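Side-chain contacts in geranyltranstransferase (Campylobacter jejuni, PDB 3NPK), which probably catalyses the condensation of geranyl and isopentenyl diphosphates to farnesyl diphosphate, releasing pyrophosphate, as a member of the polyprenyl synthetase family: residues 40-43 and 44-48; 68-71 and 72-75. All coordinates share one frame; numbering follows the deposited sequence.

Contact 1: 40-43 and 44-48. With PPV (pyrophosphate), chain C.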
ATOM      1  N   LYS A  40      17.872  11.322   2.869  1.00 19.10           N
ATOM      2  CA  LYS A  40      19.208  10.760   3.026  1.00 18.92           C
ATOM      3  C   LYS A  40      19.309   9.335   2.472  1.00 17.14           C
ATOM      4  O   LYS A  40      20.414   8.805   2.309  1.00 17.75           O
ATOM      5  CB  LYS A  40      19.627  10.803   4.498  1.00 20.92           C
ATOM      6  CG  LYS A  40      19.724  12.222   5.060  1.00 23.32           C
ATOM      7  CD  LYS A  40      20.006  12.227   6.569  1.00 25.38           C
ATOM      8  CE  LYS A  40      18.782  11.817   7.390  1.00 26.42           C
ATOM      9  NZ  LYS A  40      17.612  12.720   7.159  1.00 26.52           N
ATOM     10  N   HIS A  41      18.154   8.743   2.166  1.00 14.92           N
ATOM     11  CA  HIS A  41      18.066   7.361   1.660  1.00 13.39           C
ATOM     12  C   HIS A  41      18.741   6.355   2.561  1.00 13.48           C
ATOM     13  O   HIS A  41      19.303   5.371   2.078  1.00 13.67           O
ATOM     14  CB  HIS A  41      18.655   7.213   0.260  1.00 14.78           C
ATOM     15  CG  HIS A  41      18.080   8.154  -0.740  1.00 15.13           C
ATOM     16  ND1 HIS A  41      16.757   8.549  -0.739  1.00 17.29           N
ATOM     17  CD2 HIS A  41      18.659   8.775  -1.790  1.00 14.37           C
ATOM     18  CE1 HIS A  41      16.552   9.386  -1.744  1.00 14.93           C
ATOM     19  NE2 HIS A  41      17.689   9.537  -2.396  1.00 17.51           N
ATOM     20  N   PHE A  42      18.684   6.600   3.862  1.00 13.66           N
ATOM     21  CA  PHE A  42      19.305   5.717   4.851  1.00 12.84           C
ATOM     22  C   PHE A  42      18.795   4.278   4.693  1.00 11.90           C
ATOM     23  O   PHE A  42      19.581   3.325   4.707  1.00 11.74           O
ATOM     24  CB  PHE A  42      19.012   6.280   6.257  1.00 13.74           C
ATOM     25  CG  PHE A  42      19.475   5.412   7.397  1.00 16.24           C
ATOM     26  CD1 PHE A  42      20.832   5.221   7.649  1.00 16.81           C
ATOM     27  CD2 PHE A  42      18.553   4.830   8.255  1.00 17.56           C
ATOM     28  CE1 PHE A  42      21.250   4.438   8.731  1.00 17.24           C
ATOM     29  CE2 PHE A  42      18.965   4.052   9.325  1.00 18.78           C
ATOM     30  CZ  PHE A  42      20.306   3.854   9.562  1.00 18.36           C
ATOM     31  N   ARG A  43      17.486   4.112   4.533  1.00 11.45           N
ATOM     32  CA  ARG A  43      16.942   2.763   4.434  1.00 10.78           C
ATOM     33  C   ARG A  43      17.410   2.058   3.156  1.00 10.77           C
ATOM     34  O   ARG A  43      17.868   0.901   3.199  1.00 10.67           O
ATOM     35  CB  ARG A  43      15.419   2.801   4.545  1.00 10.98           C
ATOM     36  CG  ARG A  43      14.984   3.287   5.923  1.00 11.74           C
ATOM     37  CD  ARG A  43      13.581   3.872   5.960  1.00 11.78           C
ATOM     38  NE  ARG A  43      13.283   4.446   7.277  1.00 11.94           N
ATOM     39  CZ  ARG A  43      13.705   5.639   7.702  1.00 12.85           C
ATOM     40  NH1 ARG A  43      14.433   6.417   6.910  1.00 14.06           N
ATOM     41  NH2 ARG A  43      13.387   6.068   8.927  1.00 13.83           N
ATOM     42  N   ALA A  44      17.292   2.738   2.020  1.00 10.59           N
ATOM     43  CA  ALA A  44      17.860   2.216   0.773  1.00 10.36           C
ATOM     44  C   ALA A  44      19.326   1.822   0.950  1.00 10.37           C
ATOM     45  O   ALA A  44      19.749   0.748   0.512  1.00 10.63           O
ATOM     46  CB  ALA A  44      17.735   3.257  -0.346  1.00 12.55           C
ATOM     47  N   GLN A  45      20.107   2.691   1.582  1.00 10.61           N
ATOM     48  CA  GLN A  45      21.543   2.437   1.724  1.00 11.66           C
ATOM     49  C   GLN A  45      21.873   1.263   2.644  1.00 10.66           C
ATOM     50  O   GLN A  45      22.844   0.524   2.395  1.00 11.44           O
ATOM     51  CB  GLN A  45      22.298   3.700   2.139  1.00 12.64           C
ATOM     52  CG  GLN A  45      22.242   4.807   1.064  1.00 14.37           C
ATOM     53  CD  GLN A  45      22.712   4.295  -0.288  1.00 17.63           C
ATOM     54  OE1 GLN A  45      23.621   3.473  -0.362  1.00 20.60           O
ATOM     55  NE2 GLN A  45      22.085   4.763  -1.358  1.00 18.18           N
ATOM     56  N   LEU A  46      21.077   1.067   3.694  1.00 10.58           N
ATOM     57  CA  LEU A  46      21.247  -0.127   4.529  1.00 10.63           C
ATOM     58  C   LEU A  46      21.052  -1.389   3.699  1.00 10.05           C
ATOM     59  O   LEU A  46      21.862  -2.316   3.764  1.00 11.33           O
ATOM     60  CB  LEU A  46      20.259  -0.125   5.693  1.00 11.49           C
ATOM     61  CG  LEU A  46      20.529   0.887   6.811  1.00 12.13           C
ATOM     62  CD1 LEU A  46      19.343   0.853   7.749  1.00 14.22           C
ATOM     63  CD2 LEU A  46      21.831   0.563   7.542  1.00 14.21           C
ATOM     64  N   LEU A  47      19.987  -1.420   2.900  1.00  9.39           N
ATOM     65  CA  LEU A  47      19.696  -2.596   2.090  1.00  9.77           C
ATOM     66  C   LEU A  47      20.821  -2.830   1.083  1.00 10.28           C
ATOM     67  O   LEU A  47      21.318  -3.956   0.931  1.00 10.78           O
ATOM     68  CB  LEU A  47      18.356  -2.426   1.363  1.00 10.48           C
ATOM     69  CG  LEU A  47      17.955  -3.598   0.458  1.00 10.88           C
ATOM     70  CD1 LEU A  47      16.446  -3.752   0.393  1.00 13.39           C
ATOM     71  CD2 LEU A  47      18.516  -3.475  -0.970  1.00 11.45           C
ATOM     72  N   LEU A  48      21.218  -1.773   0.378  1.00  9.36           N
ATOM     73  CA  LEU A  48      22.217  -1.927  -0.682  1.00 10.67           C
ATOM     74  C   LEU A  48      23.580  -2.302  -0.106  1.00 11.05           C
ATOM     75  O   LEU A  48      24.361  -2.999  -0.758  1.00 11.32           O
ATOM     76  CB  LEU A  48      22.317  -0.647  -1.515  1.00 11.56           C
ATOM     77  CG  LEU A  48      21.047  -0.306  -2.302  1.00 10.39           C
ATOM     78  CD1 LEU A  48      21.137   1.123  -2.851  1.00 11.97           C
ATOM     79  CD2 LEU A  48      20.827  -1.333  -3.425  1.00 11.40           C
TER
HETATM   80  O11 PPV C 290      12.957  10.761   8.742  1.00 34.36           O
HETATM   81  P1  PPV C 290      14.404  10.754   7.949  1.00 30.95           P
HETATM   82  O21 PPV C 290      15.598  11.405   8.873  1.00 31.94           O
HETATM   83  O31 PPV C 290      14.790   9.385   7.605  1.00 32.36           O
HETATM   84  OPP PPV C 290      14.188  11.753   6.666  1.00 25.85           O
HETATM   85  P2  PPV C 290      14.751  11.609   5.133  1.00 20.72           P
HETATM   86  O12 PPV C 290      14.219  13.011   4.448  1.00 21.31           O
HETATM   87  O22 PPV C 290      14.002  10.392   4.358  1.00 20.20           O
HETATM   88  O32 PPV C 290      16.220  11.522   5.083  1.00 20.76           O

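Contact 2: 68-71 and 72-75. With PPV (pyrophosphate), chain C.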
ATOM      1  N   ALA A  68      11.540   0.541  -3.578  1.00  9.33           N
ATOM      2  CA  ALA A  68      10.291   0.233  -2.882  1.00  9.80           C
ATOM      3  C   ALA A  68      10.321   0.740  -1.432  1.00  8.35           C
ATOM      4  O   ALA A  68       9.328   1.312  -0.945  1.00 10.37           O
ATOM      5  CB  ALA A  68      10.032  -1.262  -2.914  1.00  9.69           C
ATOM      6  N   LEU A  69      11.447   0.529  -0.744  1.00  8.57           N
ATOM      7  CA  LEU A  69      11.619   1.018   0.625  1.00  8.78           C
ATOM      8  C   LEU A  69      11.458   2.522   0.707  1.00  9.14           C
ATOM      9  O   LEU A  69      10.766   3.027   1.601  1.00 10.01           O
ATOM     10  CB  LEU A  69      12.990   0.645   1.175  1.00 11.60           C
ATOM     11  CG  LEU A  69      13.147  -0.724   1.800  1.00 13.80           C
ATOM     12  CD1 LEU A  69      14.646  -1.004   1.952  1.00 16.12           C
ATOM     13  CD2 LEU A  69      12.418  -0.793   3.136  1.00 13.96           C
ATOM     14  N   GLU A  70      12.085   3.236  -0.227  1.00  9.94           N
ATOM     15  CA  GLU A  70      12.003   4.692  -0.205  1.00  9.55           C
ATOM     16  C   GLU A  70      10.616   5.202  -0.631  1.00  8.98           C
ATOM     17  O   GLU A  70      10.184   6.265  -0.167  1.00  9.24           O
ATOM     18  CB  GLU A  70      13.139   5.313  -1.024  1.00 10.54           C
ATOM     19  CG  GLU A  70      14.491   5.009  -0.399  1.00 11.66           C
ATOM     20  CD  GLU A  70      14.736   5.698   0.961  1.00 12.40           C
ATOM     21  OE1 GLU A  70      14.199   6.803   1.227  1.00 14.48           O
ATOM     22  OE2 GLU A  70      15.499   5.129   1.766  1.00 11.80           O
ATOM     23  N   PHE A  71       9.907   4.440  -1.467  1.00  8.18           N
ATOM     24  CA  PHE A  71       8.518   4.800  -1.793  1.00  8.25           C
ATOM     25  C   PHE A  71       7.664   4.717  -0.529  1.00  8.30           C
ATOM     26  O   PHE A  71       6.848   5.606  -0.270  1.00  9.23           O
ATOM     27  CB  PHE A  71       7.915   3.882  -2.867  1.00  9.24           C
ATOM     28  CG  PHE A  71       8.348   4.194  -4.294  1.00  9.91           C
ATOM     29  CD1 PHE A  71       9.303   5.158  -4.586  1.00 10.08           C
ATOM     30  CD2 PHE A  71       7.796   3.481  -5.337  1.00 10.84           C
ATOM     31  CE1 PHE A  71       9.681   5.412  -5.910  1.00 10.38           C
ATOM     32  CE2 PHE A  71       8.164   3.713  -6.657  1.00 11.87           C
ATOM     33  CZ  PHE A  71       9.111   4.684  -6.942  1.00 10.47           C
ATOM     34  N   ILE A  72       7.815   3.637   0.235  1.00  8.40           N
ATOM     35  CA  ILE A  72       7.061   3.493   1.477  1.00  9.44           C
ATOM     36  C   ILE A  72       7.423   4.616   2.412  1.00  8.99           C
ATOM     37  O   ILE A  72       6.552   5.242   3.006  1.00 10.21           O
ATOM     38  CB  ILE A  72       7.389   2.159   2.188  1.00 10.99           C
ATOM     39  CG1 ILE A  72       6.762   0.999   1.411  1.00 12.59           C
ATOM     40  CG2 ILE A  72       6.959   2.193   3.691  1.00 11.26           C
ATOM     41  CD1 ILE A  72       5.244   1.007   1.425  1.00 13.34           C
ATOM     42  N   HIS A  73       8.715   4.859   2.573  1.00  8.85           N
ATOM     43  CA  HIS A  73       9.140   5.881   3.512  1.00  9.40           C
ATOM     44  C   HIS A  73       8.588   7.255   3.113  1.00  8.90           C
ATOM     45  O   HIS A  73       8.069   8.004   3.952  1.00  9.62           O
ATOM     46  CB  HIS A  73      10.660   5.873   3.625  1.00 10.73           C
ATOM     47  CG  HIS A  73      11.181   6.880   4.589  1.00 12.11           C
ATOM     48  ND1 HIS A  73      12.062   7.876   4.233  1.00 14.95           N
ATOM     49  CD2 HIS A  73      10.910   7.061   5.901  1.00 10.56           C
ATOM     50  CE1 HIS A  73      12.338   8.612   5.297  1.00 13.00           C
ATOM     51  NE2 HIS A  73      11.638   8.148   6.317  1.00 15.35           N
ATOM     52  N   THR A  74       8.710   7.594   1.834  1.00  8.60           N
ATOM     53  CA  THR A  74       8.202   8.883   1.368  1.00  8.38           C
ATOM     54  C   THR A  74       6.687   9.001   1.533  1.00  8.09           C
ATOM     55  O   THR A  74       6.192  10.060   1.964  1.00  9.35           O
ATOM     56  CB  THR A  74       8.642   9.151  -0.084  1.00  9.00           C
ATOM     57  OG1 THR A  74      10.058   9.342  -0.104  1.00 11.74           O
ATOM     58  CG2 THR A  74       7.968  10.403  -0.663  1.00  8.42           C
ATOM     59  N   TYR A  75       5.941   7.940   1.208  1.00  8.43           N
ATOM     60  CA  TYR A  75       4.481   8.007   1.399  1.00  7.96           C
ATOM     61  C   TYR A  75       4.170   8.308   2.872  1.00  8.35           C
ATOM     62  O   TYR A  75       3.302   9.132   3.190  1.00  9.51           O
ATOM     63  CB  TYR A  75       3.749   6.746   0.882  1.00  8.10           C
ATOM     64  CG  TYR A  75       3.022   5.934   1.951  1.00  8.09           C
ATOM     65  CD1 TYR A  75       1.857   6.409   2.552  1.00  8.54           C
ATOM     66  CD2 TYR A  75       3.492   4.678   2.335  1.00  8.62           C
ATOM     67  CE1 TYR A  75       1.205   5.684   3.526  1.00  8.68           C
ATOM     68  CE2 TYR A  75       2.830   3.932   3.300  1.00  8.63           C
ATOM     69  CZ  TYR A  75       1.700   4.444   3.899  1.00  7.89           C
ATOM     70  OH  TYR A  75       1.033   3.740   4.876  1.00  9.66           O
TER
HETATM   71  O11 PPV C 290      12.957  10.761   8.742  1.00 34.36           O
HETATM   72  P1  PPV C 290      14.404  10.754   7.949  1.00 30.95           P
HETATM   73  O21 PPV C 290      15.598  11.405   8.873  1.00 31.94           O
HETATM   74  O31 PPV C 290      14.790   9.385   7.605  1.00 32.36           O
HETATM   75  OPP PPV C 290      14.188  11.753   6.666  1.00 25.85           O
HETATM   76  P2  PPV C 290      14.751  11.609   5.133  1.00 20.72           P
HETATM   77  O12 PPV C 290      14.219  13.011   4.448  1.00 21.31           O
HETATM   78  O22 PPV C 290      14.002  10.392   4.358  1.00 20.20           O
HETATM   79  O32 PPV C 290      16.220  11.522   5.083  1.00 20.76           O
HETATM   80  O   HOH W   1      12.643   8.743   0.069  1.00 16.27           O

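Contact 1: 40-43 and 44-48
F42 and L46, one helical turn apart, meet where the helix starting at F42 leaves a pyrophosphate-binding turn. L46 CD1 lies over one face of the F42 ring, 3.9 Å from its centroid and offset toward the rim, a CH-pi contact. F42 reaches this place because its CG is anti to the backbone N (chi1 175°), while Y282 and F211 also meet the ring.

The polar account begins with the backbone. H41 occupies the N-cap position, and its carbonyl O accepts from Q45 N at 2.8 Å; the F42 carbonyl takes L46 N and the R43 carbonyl takes L47 N. The N-H of A44, in the first turn of the helix, is instead served by a side chain, the carboxylate of E70. Q45 NE2 finds its acceptor in the backbone O of L5.

The charged residues face the ligand. Pyrophosphate O32 is gripped twice by K40: its backbone N donates along an almost perfectly straight line (2.8 Å), and K40 NZ donates to the same O32 at 2.8 Å. Bends at chi3 and chi4 fold the lysine chain back, so that NZ also reaches O21 of the other phosphate at 3.0 Å. R43 NH1 donates to O31 at 3.1 Å, with that oxygen at the edge of the guanidinium and in its plane.

One residue thus spans both phosphates and a second binds one of them. This chemistry implies a site built for a diphosphate: two cationic side chains and a backbone N-H would, together with R92, offset its negative charge, making the turn before the helix and its first residues probably an anion-binding element.

Contact 2: 68-71 and 72-75
E70 and T74 are joined across one turn of helix 59-80 by both backbone and water. T74 N donates to the carbonyl O of E70 at 2.8 Å, and T74 OG1 stands 3.1 Å from that same oxygen, a second possible bond that remains unsettled because the hydroxyl proton has another acceptor within reach. That acceptor may be the bridging water, which lies 2.7 Å from T74 OG1 and donates to E70 OE1, also at 2.7 Å. The hydroxyl is placed for both encounters by its first torsion (chi1 -68°), which sets OG1 beside the backbone N; R92 NH1 bonds to it as well.

The regular helical bonds continue on either side of this pair: I72 N to A68 O, H73 N to L69 O, and Y75 N to F71 O at 2.9 Å.

Among the side chains, E70 and H73 run side by side in the same direction, their carboxylate and ring planes 78° apart. The E70 chain bends at chi2 (-68°), carrying OE1 to the water, while OE2 has A44 N as its partner. The imidazole of H73 extends toward the pyrophosphate, although its modelled orientation is uncertain.

Apolar groups take other directions from the helix: L69 packs on L178 and M185, F71 on V120 and L35. At the subunit boundary Y75 packs beside D111 of the second subunit.

A helix that presents an imidazole to a diphosphate pocket, with an acid and a hydroxyl behind it holding A44 N and R92, and hydrophobic groups turned to its neighbours, suits the all-alpha isoprenoid synthase fold, in which a helical bundle encloses the active site.

In the fold
Read from the N terminus, the chain reaches contact 1 at the turn leading into helix 42-54, then passes through a short connection to helix 59-80 and contact 2. The two are in series: each is a local contact within one continuous segment, and neither encloses or crosses the other. Their centres lie about 11 Å apart, and they touch directly, through the E70 carboxylate and the packing of R43 against H73. The start of one helix is thereby tied to the middle of the next. Both contacts touch the same pyrophosphate, whose site is extended by R92, beyond helix 59-80, and by Y282 near the C terminus.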